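Local coordinates for uncharacterized protein (PDB 4H0A), which is of unknown function but belongs to the CAP family of cysteine-rich secretory proteins and carries a CAP-associated N-terminal region, at residues V266-N280 with V311-K323. Sequence-based numbering, arbitrary orientation.
Sequences VTYKTTAQNVGYAFN and VMRDYYSLIFLEK
Gln-273 reaches across to Ser-317 in a compact example of how antiparallel strands supplement their backbone ladder with side-chain bonds. From CB the chain runs out with CG anti to the backbone N (chi1 -177°) and stays extended, which carries it over the neighbouring strand: CB skirts Leu-318 O, CG packs 4.0 Å from Ile-319 CG1, CD passes beside the Ser-317 hydroxyl, and NE2 donates to Ser-317 OG at 3.0 Å, the acceptor lying 21° out of the amide plane. Phe-252, from a loop, and Asn-238 of helix 229-242 also touch this glutamine.

The two strands, 270-277 and 315-322, run antiparallel, with paired backbone bonds at Asn-274 with Leu-318 and Gly-276 with Tyr-316. Thr-271 adds a hydroxyl bond, OG1 donating to Phe-320 O at 2.8 Å. On the other face Phe-320 CE1 lies 3.6 Å from Asn-274 CG, ring edge to amide, with the planes 75° apart; the amide's hydrogen bond from ND2 goes instead to His-295 O. By the turn from Met-312 to Tyr-315, Tyr-277 sets CD1 over one face of the Tyr-315 ring, 3.3 Å from Tyr-315 CZ, the rings oblique.

At the far end Lys-323, bent at chi2 and chi3, curls its ammonium back to Thr-267, where NZ donates to both O (2.9 Å) and OG1. Thr-270 OG1 meets the anti lone pair of Glu-322 OE1 at 2.9 Å, while Lys-269 NZ forms a long salt bridge to OE2. In the mixed sheet, which N-terminal strand 9-11 extends, strand 315-322 lies between 270-277 and 306-312. The chemistry therefore divides by position: buried contacts of Thr-271, Gln-273, Asn-274, Ser-317 and Phe-320 join the middle, whereas at the chain end Lys-323 and Glu-322 bond mainly to threonine oxygens.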
loop_
_atom_site.group_PDB
_atom_site.type_symbol
_atom_site.label_atom_id
_atom_site.label_comp_id
_atom_site.label_asym_id
_atom_site.label_seq_id
_atom_site.Cartn_x
_atom_site.Cartn_y
_atom_site.Cartn_z
ATOM N N VAL A 266 -30.027 -2.247 3.672
ATOM C CA VAL A 266 -29.195 -2.116 2.475
ATOM C C VAL A 266 -29.627 -3.199 1.486
ATOM O O VAL A 266 -29.752 -4.356 1.888
ATOM C CB VAL A 266 -27.684 -2.227 2.824
ATOM C CG1 VAL A 266 -26.814 -2.124 1.569
ATOM C CG2 VAL A 266 -27.280 -1.168 3.849
ATOM N N THR A 267 -29.877 -2.839 0.214
ATOM C CA THR A 267 -30.270 -3.811 -0.817
ATOM C C THR A 267 -29.005 -4.262 -1.555
ATOM O O THR A 267 -28.156 -3.426 -1.864
ATOM C CB THR A 267 -31.319 -3.208 -1.768
ATOM O OG1 THR A 267 -30.777 -2.037 -2.383
ATOM C CG2 THR A 267 -32.625 -2.867 -1.052
ATOM N N TYR A 268 -28.861 -5.572 -1.811
ATOM C CA TYR A 268 -27.677 -6.117 -2.483
ATOM C C TYR A 268 -27.909 -7.529 -3.011
ATOM O O TYR A 268 -28.791 -8.232 -2.518
ATOM C CB TYR A 268 -26.482 -6.151 -1.510
ATOM C CG TYR A 268 -26.676 -7.086 -0.331
ATOM C CD1 TYR A 268 -27.473 -6.723 0.748
ATOM C CD2 TYR A 268 -26.073 -8.337 -0.301
ATOM C CE1 TYR A 268 -27.672 -7.583 1.825
ATOM C CE2 TYR A 268 -26.267 -9.210 0.768
ATOM C CZ TYR A 268 -27.064 -8.829 1.834
ATOM O OH TYR A 268 -27.231 -9.695 2.891
ATOM N N LYS A 269 -27.077 -7.953 -3.977
ATOM C CA LYS A 269 -27.108 -9.312 -4.528
ATOM C C LYS A 269 -26.064 -10.163 -3.804
ATOM O O LYS A 269 -26.384 -11.251 -3.327
ATOM C CB LYS A 269 -26.861 -9.310 -6.044
ATOM C CG LYS A 269 -28.004 -8.685 -6.834
ATOM C CD LYS A 269 -27.859 -8.869 -8.352
ATOM C CE LYS A 269 -27.519 -7.591 -9.077
ATOM N NZ LYS A 269 -27.542 -7.765 -10.552
ATOM N N THR A 270 -24.819 -9.661 -3.716
ATOM C CA THR A 270 -23.721 -10.345 -3.026
ATOM C C THR A 270 -22.870 -9.348 -2.243
ATOM O O THR A 270 -22.918 -8.137 -2.491
ATOM C CB THR A 270 -22.848 -11.135 -4.010
ATOM O OG1 THR A 270 -22.332 -10.250 -5.005
ATOM C CG2 THR A 270 -23.594 -12.300 -4.659
ATOM N N THR A 271 -22.104 -9.875 -1.280
ATOM C CA THR A 271 -21.231 -9.073 -0.426
ATOM C C THR A 271 -20.063 -9.908 0.102
ATOM O O THR A 271 -20.161 -11.130 0.205
ATOM C CB THR A 271 -22.035 -8.480 0.747
ATOM O OG1 THR A 271 -21.256 -7.462 1.382
ATOM C CG2 THR A 271 -22.464 -9.538 1.770
ATOM N N ALA A 272 -18.979 -9.231 0.473
ATOM C CA ALA A 272 -17.795 -9.875 1.043
ATOM C C ALA A 272 -16.980 -8.853 1.811
ATOM O O ALA A 272 -17.311 -7.666 1.782
ATOM C CB ALA A 272 -16.961 -10.510 -0.054
ATOM N N GLN A 273 -15.930 -9.302 2.511
ATOM C CA GLN A 273 -15.119 -8.409 3.325
ATOM C C GLN A 273 -13.661 -8.837 3.361
ATOM O O GLN A 273 -13.374 -10.019 3.535
ATOM C CB GLN A 273 -15.678 -8.393 4.753
ATOM C CG GLN A 273 -14.976 -7.436 5.711
ATOM C CD GLN A 273 -15.567 -7.468 7.100
ATOM O OE1 GLN A 273 -16.467 -8.256 7.418
ATOM N NE2 GLN A 273 -15.044 -6.619 7.968
ATOM N N ASN A 274 -12.751 -7.859 3.255
ATOM C CA ASN A 274 -11.316 -8.065 3.383
ATOM C C ASN A 274 -10.884 -7.376 4.647
ATOM O O ASN A 274 -11.325 -6.252 4.899
ATOM C CB ASN A 274 -10.563 -7.521 2.171
ATOM C CG ASN A 274 -10.585 -8.421 0.971
ATOM O OD1 ASN A 274 -11.214 -9.470 0.975
ATOM N ND2 ASN A 274 -9.931 -8.011 -0.102
ATOM N N VAL A 275 -10.061 -8.042 5.462
ATOM C CA VAL A 275 -9.577 -7.489 6.726
ATOM C C VAL A 275 -8.067 -7.704 6.823
ATOM O O VAL A 275 -7.548 -8.684 6.283
ATOM C CB VAL A 275 -10.313 -8.109 7.952
ATOM C CG1 VAL A 275 -9.870 -7.449 9.255
ATOM C CG2 VAL A 275 -11.826 -8.009 7.796
ATOM N N GLY A 276 -7.389 -6.783 7.502
ATOM C CA GLY A 276 -5.953 -6.838 7.748
ATOM C C GLY A 276 -5.617 -6.332 9.135
ATOM O O GLY A 276 -6.259 -5.388 9.597
ATOM N N TYR A 277 -4.618 -6.950 9.815
ATOM C CA TYR A 277 -4.197 -6.565 11.172
ATOM C C TYR A 277 -2.705 -6.171 11.251
ATOM O O TYR A 277 -1.859 -6.784 10.608
ATOM C CB TYR A 277 -4.471 -7.720 12.159
ATOM C CG TYR A 277 -4.008 -7.430 13.573
ATOM C CD1 TYR A 277 -4.512 -6.345 14.283
ATOM C CD2 TYR A 277 -3.024 -8.204 14.181
ATOM C CE1 TYR A 277 -4.063 -6.046 15.570
ATOM C CE2 TYR A 277 -2.574 -7.922 15.471
ATOM C CZ TYR A 277 -3.093 -6.837 16.162
ATOM O OH TYR A 277 -2.670 -6.532 17.437
ATOM N N ALA A 278 -2.407 -5.143 12.058
ATOM C CA ALA A 278 -1.067 -4.637 12.380
ATOM C C ALA A 278 -0.320 -3.996 11.195
ATOM O O ALA A 278 0.888 -3.761 11.321
ATOM C CB ALA A 278 -0.214 -5.752 12.981
ATOM N N PHE A 279 -1.019 -3.646 10.087
ATOM C CA PHE A 279 -0.358 -3.032 8.935
ATOM C C PHE A 279 -0.079 -1.555 9.210
ATOM O O PHE A 279 -0.848 -0.897 9.903
ATOM C CB PHE A 279 -1.191 -3.207 7.655
ATOM C CG PHE A 279 -1.160 -4.626 7.138
ATOM C CD1 PHE A 279 -0.161 -5.042 6.273
ATOM C CD2 PHE A 279 -2.108 -5.554 7.545
ATOM C CE1 PHE A 279 -0.120 -6.361 5.809
ATOM C CE2 PHE A 279 -2.064 -6.871 7.081
ATOM C CZ PHE A 279 -1.068 -7.267 6.220
ATOM N N ASN A 280 1.048 -1.056 8.694
ATOM C CA ASN A 280 1.492 0.332 8.877
ATOM C C ASN A 280 1.169 1.227 7.690
ATOM O O ASN A 280 1.204 2.446 7.838
ATOM C CB ASN A 280 3.015 0.361 9.086
ATOM C CG ASN A 280 3.458 -0.309 10.359
ATOM O OD1 ASN A 280 2.777 -0.236 11.389
ATOM N ND2 ASN A 280 4.616 -0.959 10.332
ATOM N N VAL A 311 -10.515 2.225 8.957
ATOM C CA VAL A 311 -9.142 2.032 9.411
ATOM C C VAL A 311 -9.058 2.569 10.828
ATOM O O VAL A 311 -9.324 3.748 11.021
ATOM C CB VAL A 311 -8.105 2.726 8.484
ATOM C CG1 VAL A 311 -6.679 2.549 9.028
ATOM C CG2 VAL A 311 -8.219 2.206 7.055
HETATM N N MSE A 312 -8.734 1.736 11.819
HETATM C CA MSE A 312 -8.519 2.256 13.167
HETATM C C MSE A 312 -7.380 1.509 13.803
HETATM O O MSE A 312 -7.450 0.291 13.984
HETATM C CB MSE A 312 -9.758 2.285 14.081
HETATM C CG MSE A 312 -10.743 1.175 13.885
HETATM SE SE MSE A 312 -12.150 1.252 15.271
HETATM C CE MSE A 312 -12.843 3.081 14.933
ATOM N N ARG A 313 -6.299 2.272 14.088
ATOM C CA ARG A 313 -5.058 1.834 14.711
ATOM C C ARG A 313 -4.399 0.760 13.827
ATOM O O ARG A 313 -4.011 1.082 12.696
ATOM C CB ARG A 313 -5.282 1.378 16.175
ATOM N N ASP A 314 -4.357 -0.503 14.288
ATOM C CA ASP A 314 -3.703 -1.598 13.586
ATOM C C ASP A 314 -4.611 -2.290 12.550
ATOM O O ASP A 314 -4.087 -3.052 11.736
ATOM C CB ASP A 314 -3.218 -2.622 14.635
ATOM C CG ASP A 314 -1.918 -2.235 15.317
ATOM O OD1 ASP A 314 -1.590 -1.024 15.334
ATOM O OD2 ASP A 314 -1.235 -3.141 15.849
ATOM N N TYR A 315 -5.938 -2.034 12.549
ATOM C CA TYR A 315 -6.852 -2.744 11.657
ATOM C C TYR A 315 -7.298 -1.969 10.408
ATOM O O TYR A 315 -7.501 -0.760 10.451
ATOM C CB TYR A 315 -8.111 -3.157 12.414
ATOM C CG TYR A 315 -7.936 -4.332 13.352
ATOM C CD1 TYR A 315 -8.273 -5.622 12.954
ATOM C CD2 TYR A 315 -7.535 -4.144 14.669
ATOM C CE1 TYR A 315 -8.165 -6.704 13.828
ATOM C CE2 TYR A 315 -7.425 -5.216 15.555
ATOM C CZ TYR A 315 -7.748 -6.497 15.133
ATOM O OH TYR A 315 -7.631 -7.580 15.980
ATOM N N TYR A 316 -7.527 -2.723 9.321
ATOM C CA TYR A 316 -8.042 -2.253 8.041
ATOM C C TYR A 316 -9.191 -3.151 7.639
ATOM O O TYR A 316 -8.992 -4.351 7.581
ATOM C CB TYR A 316 -6.946 -2.308 6.970
ATOM C CG TYR A 316 -5.940 -1.180 7.025
ATOM C CD1 TYR A 316 -4.851 -1.232 7.890
ATOM C CD2 TYR A 316 -5.996 -0.131 6.118
ATOM C CE1 TYR A 316 -3.878 -0.234 7.888
ATOM C CE2 TYR A 316 -5.031 0.871 6.105
ATOM C CZ TYR A 316 -3.970 0.816 6.990
ATOM O OH TYR A 316 -3.028 1.816 6.947
ATOM N N SER A 317 -10.374 -2.603 7.360
ATOM C CA SER A 317 -11.535 -3.393 6.930
ATOM C C SER A 317 -12.132 -2.776 5.679
ATOM O O SER A 317 -12.286 -1.560 5.642
ATOM C CB SER A 317 -12.582 -3.445 8.036
ATOM O OG SER A 317 -13.811 -3.969 7.561
ATOM N N LEU A 318 -12.473 -3.595 4.661
ATOM C CA LEU A 318 -13.087 -3.101 3.425
ATOM C C LEU A 318 -14.200 -4.043 3.009
ATOM O O LEU A 318 -13.936 -5.202 2.686
ATOM C CB LEU A 318 -12.038 -2.966 2.306
ATOM C CG LEU A 318 -12.466 -2.200 1.039
ATOM C CD1 LEU A 318 -12.883 -0.745 1.364
ATOM C CD2 LEU A 318 -11.345 -2.185 0.016
ATOM N N ILE A 319 -15.449 -3.552 3.043
ATOM C CA ILE A 319 -16.634 -4.319 2.660
ATOM C C ILE A 319 -16.932 -4.013 1.205
ATOM O O ILE A 319 -16.880 -2.850 0.816
ATOM C CB ILE A 319 -17.834 -3.979 3.580
ATOM C CG1 ILE A 319 -17.505 -4.354 5.043
ATOM C CG2 ILE A 319 -19.113 -4.695 3.102
ATOM C CD1 ILE A 319 -18.473 -3.872 6.048
ATOM N N PHE A 320 -17.256 -5.044 0.412
ATOM C CA PHE A 320 -17.612 -4.914 -1.008
ATOM C C PHE A 320 -19.066 -5.241 -1.190
ATOM O O PHE A 320 -19.601 -6.056 -0.442
ATOM C CB PHE A 320 -16.781 -5.864 -1.881
ATOM C CG PHE A 320 -15.303 -5.811 -1.624
ATOM C CD1 PHE A 320 -14.731 -6.573 -0.617
ATOM C CD2 PHE A 320 -14.488 -4.960 -2.353
ATOM C CE1 PHE A 320 -13.373 -6.498 -0.355
ATOM C CE2 PHE A 320 -13.127 -4.895 -2.101
ATOM C CZ PHE A 320 -12.577 -5.671 -1.108
ATOM N N LEU A 321 -19.699 -4.660 -2.214
ATOM C CA LEU A 321 -21.111 -4.908 -2.466
ATOM C C LEU A 321 -21.465 -4.848 -3.940
ATOM O O LEU A 321 -20.967 -3.993 -4.675
ATOM C CB LEU A 321 -21.924 -3.844 -1.720
ATOM C CG LEU A 321 -23.367 -4.189 -1.385
ATOM C CD1 LEU A 321 -23.434 -5.086 -0.152
ATOM C CD2 LEU A 321 -24.188 -2.926 -1.179
ATOM N N GLU A 322 -22.348 -5.758 -4.360
ATOM C CA GLU A 322 -22.950 -5.765 -5.681
ATOM C C GLU A 322 -24.393 -5.358 -5.459
ATOM O O GLU A 322 -25.136 -6.120 -4.836
ATOM C CB GLU A 322 -22.844 -7.147 -6.351
ATOM C CG GLU A 322 -23.685 -7.279 -7.616
ATOM C CD GLU A 322 -23.673 -8.633 -8.294
ATOM O OE1 GLU A 322 -23.365 -9.643 -7.620
ATOM O OE2 GLU A 322 -24.046 -8.688 -9.487
ATOM N N LYS A 323 -24.787 -4.158 -5.912
ATOM C CA LYS A 323 -26.173 -3.697 -5.778
ATOM C C LYS A 323 -27.085 -4.522 -6.676
ATOM O O LYS A 323 -26.699 -4.772 -7.840
ATOM C CB LYS A 323 -26.305 -2.203 -6.130
ATOM C CG LYS A 323 -25.636 -1.251 -5.142
ATOM C CD LYS A 323 -26.255 -1.239 -3.731
ATOM C CE LYS A 323 -27.701 -0.813 -3.678
ATOM N NZ LYS A 323 -28.137 -0.519 -2.284
ATOM O OXT LYS A 323 -28.152 -4.962 -6.195
#